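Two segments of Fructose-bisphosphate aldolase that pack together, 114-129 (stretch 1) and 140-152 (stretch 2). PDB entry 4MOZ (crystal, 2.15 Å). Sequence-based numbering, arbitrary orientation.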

# COMPACT_ATOMS: atom_id res chain seq x y z
N GLN C 114 -11.77 -21.51 5.18
CA GLN C 114 -10.56 -21.36 4.37
C GLN C 114 -9.80 -20.09 4.74
O GLN C 114 -8.59 -20.13 4.97
CB GLN C 114 -10.90 -21.35 2.87
CG GLN C 114 -9.68 -21.16 1.97
CD GLN C 114 -10.02 -20.91 0.50
OE1 GLN C 114 -11.10 -21.27 0.03
NE2 GLN C 114 -9.09 -20.31 -0.22
N ASP C 115 -10.52 -18.96 4.78
CA ASP C 115 -9.93 -17.66 5.10
C ASP C 115 -11.03 -16.70 5.56
O ASP C 115 -12.14 -16.72 5.02
CB ASP C 115 -9.21 -17.09 3.87
CG ASP C 115 -8.16 -16.02 4.22
OD1 ASP C 115 -7.69 -15.95 5.38
OD2 ASP C 115 -7.80 -15.24 3.31
N ASP C 116 -10.71 -15.88 6.55
CA ASP C 116 -11.62 -14.84 7.03
C ASP C 116 -12.04 -13.91 5.89
O ASP C 116 -11.27 -13.69 4.96
CB ASP C 116 -10.96 -14.04 8.16
CG ASP C 116 -11.11 -14.70 9.52
OD1 ASP C 116 -11.71 -15.78 9.63
OD2 ASP C 116 -10.61 -14.11 10.50
N PRO C 117 -13.26 -13.36 5.96
CA PRO C 117 -13.76 -12.55 4.84
C PRO C 117 -13.16 -11.15 4.75
O PRO C 117 -12.83 -10.54 5.78
CB PRO C 117 -15.27 -12.45 5.12
CG PRO C 117 -15.36 -12.54 6.61
CD PRO C 117 -14.25 -13.45 7.05
N TYR C 118 -13.02 -10.67 3.52
CA TYR C 118 -12.69 -9.28 3.25
C TYR C 118 -13.46 -8.80 2.01
O TYR C 118 -13.41 -9.43 0.95
CB TYR C 118 -11.17 -9.11 3.05
CG TYR C 118 -10.77 -7.75 2.51
CD1 TYR C 118 -11.29 -6.57 3.06
CD2 TYR C 118 -9.85 -7.63 1.47
CE1 TYR C 118 -10.93 -5.33 2.58
CE2 TYR C 118 -9.48 -6.38 0.98
CZ TYR C 118 -10.02 -5.24 1.53
OH TYR C 118 -9.67 -3.99 1.06
N SER C 119 -14.18 -7.70 2.18
CA SER C 119 -14.89 -7.06 1.07
C SER C 119 -14.28 -5.69 0.79
O SER C 119 -14.40 -4.77 1.60
CB SER C 119 -16.39 -6.97 1.37
OG SER C 119 -17.09 -6.25 0.37
N PRO C 120 -13.59 -5.55 -0.36
CA PRO C 120 -12.81 -4.35 -0.67
C PRO C 120 -13.63 -3.23 -1.31
O PRO C 120 -14.53 -3.50 -2.11
CB PRO C 120 -11.80 -4.86 -1.69
CG PRO C 120 -12.57 -5.89 -2.45
CD PRO C 120 -13.46 -6.56 -1.44
N GLN C 121 -13.32 -1.98 -0.97
CA GLN C 121 -13.88 -0.85 -1.68
C GLN C 121 -13.54 -1.01 -3.16
O GLN C 121 -12.39 -1.23 -3.51
CB GLN C 121 -13.34 0.47 -1.14
CG GLN C 121 -14.02 1.68 -1.76
CD GLN C 121 -13.65 2.98 -1.08
OE1 GLN C 121 -13.33 3.00 0.12
NE2 GLN C 121 -13.69 4.08 -1.82
N LEU C 122 -14.55 -0.92 -4.01
CA LEU C 122 -14.41 -1.27 -5.42
C LEU C 122 -13.89 -0.13 -6.29
O LEU C 122 -13.38 -0.38 -7.37
CB LEU C 122 -15.75 -1.78 -5.97
CG LEU C 122 -16.31 -3.03 -5.27
CD1 LEU C 122 -17.73 -3.32 -5.74
CD2 LEU C 122 -15.41 -4.24 -5.47
N HIS C 123 -14.00 1.10 -5.80
CA HIS C 123 -13.57 2.29 -6.54
C HIS C 123 -13.61 3.45 -5.59
O HIS C 123 -14.19 3.35 -4.51
CB HIS C 123 -14.51 2.56 -7.72
CG HIS C 123 -15.97 2.44 -7.35
ND1 HIS C 123 -16.64 3.40 -6.70
CD2 HIS C 123 -16.86 1.38 -7.53
CE1 HIS C 123 -17.90 3.00 -6.48
NE2 HIS C 123 -18.04 1.77 -6.99
N ASP C 124 -13.03 4.59 -5.98
CA ASP C 124 -13.08 5.77 -5.12
C ASP C 124 -14.46 6.43 -5.10
O ASP C 124 -15.33 6.12 -5.93
CB ASP C 124 -11.97 6.77 -5.48
CG ASP C 124 -12.06 7.27 -6.92
OD1 ASP C 124 -13.16 7.27 -7.52
OD2 ASP C 124 -11.01 7.67 -7.46
N ILE C 125 -14.66 7.33 -4.14
CA ILE C 125 -15.92 8.06 -4.03
C ILE C 125 -16.15 8.97 -5.24
O ILE C 125 -17.28 9.15 -5.67
CB ILE C 125 -16.01 8.86 -2.70
CG1 ILE C 125 -17.43 9.41 -2.50
CG2 ILE C 125 -14.95 9.96 -2.63
CD1 ILE C 125 -17.71 9.89 -1.09
N GLU C 126 -15.06 9.50 -5.80
CA GLU C 126 -15.12 10.39 -6.96
C GLU C 126 -15.87 9.77 -8.14
O GLU C 126 -16.56 10.48 -8.86
CB GLU C 126 -13.71 10.83 -7.38
CG GLU C 126 -13.09 11.90 -6.50
CD GLU C 126 -12.45 11.37 -5.22
OE1 GLU C 126 -12.49 10.14 -4.96
OE2 GLU C 126 -11.90 12.19 -4.45
N ALA C 127 -15.73 8.46 -8.32
CA ALA C 127 -16.46 7.73 -9.36
C ALA C 127 -17.98 7.88 -9.19
O ALA C 127 -18.71 8.05 -10.17
CB ALA C 127 -16.07 6.26 -9.37
N VAL C 128 -18.44 7.83 -7.94
CA VAL C 128 -19.86 7.96 -7.61
C VAL C 128 -20.32 9.42 -7.79
O VAL C 128 -21.42 9.67 -8.29
CB VAL C 128 -20.15 7.47 -6.18
CG1 VAL C 128 -21.63 7.62 -5.85
CG2 VAL C 128 -19.72 6.02 -6.02
N LEU C 129 -19.46 10.35 -7.39
CA LEU C 129 -19.73 11.79 -7.54
C LEU C 129 -19.89 12.20 -9.00
O LEU C 129 -20.74 13.03 -9.32
CB LEU C 129 -18.60 12.60 -6.90
CG LEU C 129 -18.70 13.04 -5.43
CD1 LEU C 129 -19.36 12.01 -4.53
CD2 LEU C 129 -17.32 13.42 -4.90
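Stretch 2, residues 140-152: GLGYTLYLGSEYE

What holds the two stretches together most firmly? Three direct hydrogen bonds join them, all at the end of stretch 2. Tyr 151 OH donates to Asp 115 OD2 at 2.7 Å, Ser 149 OG donates to the backbone Pro 117 O at 2.7 Å, and the backbone Glu 150 N donates to Asp 116 OD2 at 2.8 Å. Ser 149 OG also accepts from Tyr 151 N at 3.1 Å, so one hydroxyl links the turn to itself and to stretch 1. A water donates to both Asp 116 OD2 and Gly 148 O, each at 2.7 Å, bridging two acceptors, 4.1 Å apart, that cannot hydrogen-bond to each other.

How does the backbone of stretch 2 present these groups? It runs as a strand from Gly 140 to Leu 145, then bends through a type II turn, Tyr 146 to Ser 149, and a type I turn, Ser 149 to Glu 152. Gly 148 takes a positive phi of 81°. The strand's register runs opposite to stretch 1: Val 128 lies nearest Leu 141, Gln 121 nearest Tyr 143 and Ser 119 nearest Thr 144. Within the type I turn the order reverses, Asp 116 lying by Ser 149 and Tyr 118 by Tyr 151, with CA atoms 5.3 and 5.9 Å apart respectively.

Where do the aromatic rings pack? Pro 117 lies over one face of the Tyr 146 ring, its CB 4.0 Å from the ring centroid, a CH-pi contact. Ser 119 CB meets that ring's edge, 3.7 Å from Tyr 146 CE2. Tyr 118 CB and Tyr 151 CB approach to 3.8 Å.

What closes the far end? Leu 141 points toward stretch 1 and reaches Ile 125 and Val 128 with its two methyls: CD1 lies 3.7 Å from Ile 125 CD1, and CD2 lies 3.8 Å from Val 128 CG1.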

# COMPACT_ATOMS: atom_id res chain seq x y z
N GLY C 140 -27.01 8.17 -1.37
CA GLY C 140 -26.09 7.69 -0.36
C GLY C 140 -25.19 6.56 -0.78
O GLY C 140 -25.19 6.12 -1.94
N LEU C 141 -24.42 6.09 0.20
CA LEU C 141 -23.44 5.04 -0.02
C LEU C 141 -23.65 3.92 0.99
O LEU C 141 -24.17 4.15 2.09
CB LEU C 141 -22.02 5.58 0.13
CG LEU C 141 -21.59 6.82 -0.66
CD1 LEU C 141 -20.12 7.11 -0.38
CD2 LEU C 141 -21.82 6.68 -2.16
N GLY C 142 -23.24 2.72 0.60
CA GLY C 142 -23.26 1.56 1.48
C GLY C 142 -21.90 0.88 1.55
O GLY C 142 -21.13 0.92 0.59
N TYR C 143 -21.61 0.26 2.69
CA TYR C 143 -20.35 -0.44 2.90
C TYR C 143 -20.54 -1.55 3.92
O TYR C 143 -21.23 -1.35 4.93
CB TYR C 143 -19.26 0.53 3.37
CG TYR C 143 -17.87 -0.06 3.39
CD1 TYR C 143 -17.38 -0.70 4.54
CD2 TYR C 143 -17.03 0.00 2.27
CE1 TYR C 143 -16.12 -1.25 4.58
CE2 TYR C 143 -15.76 -0.54 2.30
CZ TYR C 143 -15.31 -1.17 3.46
OH TYR C 143 -14.05 -1.74 3.51
N THR C 144 -19.95 -2.72 3.66
CA THR C 144 -20.01 -3.86 4.58
C THR C 144 -18.72 -4.03 5.39
O THR C 144 -17.62 -3.96 4.83
CB THR C 144 -20.27 -5.17 3.82
OG1 THR C 144 -21.51 -5.08 3.13
CG2 THR C 144 -20.32 -6.37 4.77
N LEU C 145 -18.85 -4.25 6.69
CA LEU C 145 -17.71 -4.57 7.55
C LEU C 145 -17.92 -5.90 8.24
O LEU C 145 -18.99 -6.13 8.82
CB LEU C 145 -17.49 -3.51 8.63
CG LEU C 145 -17.14 -2.07 8.25
CD1 LEU C 145 -18.41 -1.22 8.16
CD2 LEU C 145 -16.19 -1.50 9.29
N TYR C 146 -16.92 -6.78 8.17
CA TYR C 146 -16.93 -8.01 8.95
C TYR C 146 -16.04 -7.83 10.17
O TYR C 146 -14.83 -8.05 10.10
CB TYR C 146 -16.48 -9.23 8.11
CG TYR C 146 -17.19 -9.31 6.77
CD1 TYR C 146 -18.50 -9.78 6.67
CD2 TYR C 146 -16.55 -8.89 5.61
CE1 TYR C 146 -19.15 -9.84 5.44
CE2 TYR C 146 -17.19 -8.95 4.38
CZ TYR C 146 -18.48 -9.42 4.30
OH TYR C 146 -19.11 -9.47 3.07
N LEU C 147 -16.63 -7.39 11.27
CA LEU C 147 -15.90 -7.27 12.53
C LEU C 147 -15.46 -8.65 12.97
O LEU C 147 -16.16 -9.64 12.73
CB LEU C 147 -16.76 -6.61 13.61
CG LEU C 147 -17.35 -5.23 13.29
CD1 LEU C 147 -18.18 -4.73 14.47
CD2 LEU C 147 -16.27 -4.21 12.92
N GLY C 148 -14.29 -8.73 13.59
CA GLY C 148 -13.76 -10.00 14.08
C GLY C 148 -13.09 -10.86 13.02
O GLY C 148 -12.55 -11.91 13.34
N SER C 149 -13.15 -10.42 11.76
CA SER C 149 -12.36 -11.03 10.70
C SER C 149 -10.91 -10.60 10.88
O SER C 149 -10.64 -9.51 11.40
CB SER C 149 -12.85 -10.56 9.32
OG SER C 149 -11.95 -10.95 8.29
N GLU C 150 -9.97 -11.43 10.45
CA GLU C 150 -8.55 -11.04 10.47
C GLU C 150 -8.27 -9.85 9.55
O GLU C 150 -7.21 -9.23 9.65
CB GLU C 150 -7.65 -12.23 10.14
CG GLU C 150 -7.58 -13.22 11.29
CD GLU C 150 -6.58 -14.35 11.07
OE1 GLU C 150 -5.88 -14.35 10.04
OE2 GLU C 150 -6.51 -15.23 11.95
N TYR C 151 -9.21 -9.53 8.67
CA TYR C 151 -9.09 -8.36 7.79
C TYR C 151 -9.94 -7.17 8.26
O TYR C 151 -10.14 -6.22 7.51
CB TYR C 151 -9.42 -8.75 6.35
CG TYR C 151 -8.62 -9.92 5.84
CD1 TYR C 151 -7.29 -9.76 5.45
CD2 TYR C 151 -9.18 -11.19 5.75
CE1 TYR C 151 -6.54 -10.84 4.98
CE2 TYR C 151 -8.45 -12.27 5.29
CZ TYR C 151 -7.14 -12.09 4.90
OH TYR C 151 -6.42 -13.17 4.44
N GLU C 152 -10.42 -7.24 9.51
CA GLU C 152 -11.22 -6.17 10.13
C GLU C 152 -10.59 -4.78 9.96
O GLU C 152 -11.29 -3.83 9.61
CB GLU C 152 -11.44 -6.46 11.62
CG GLU C 152 -12.14 -5.35 12.41
CD GLU C 152 -12.09 -5.57 13.91
OE1 GLU C 152 -12.91 -6.38 14.42
OE2 GLU C 152 -11.26 -4.94 14.60
O HOH W 1 -11.47 -14.35 13.03
O HOH W 2 -19.75 -7.24 1.08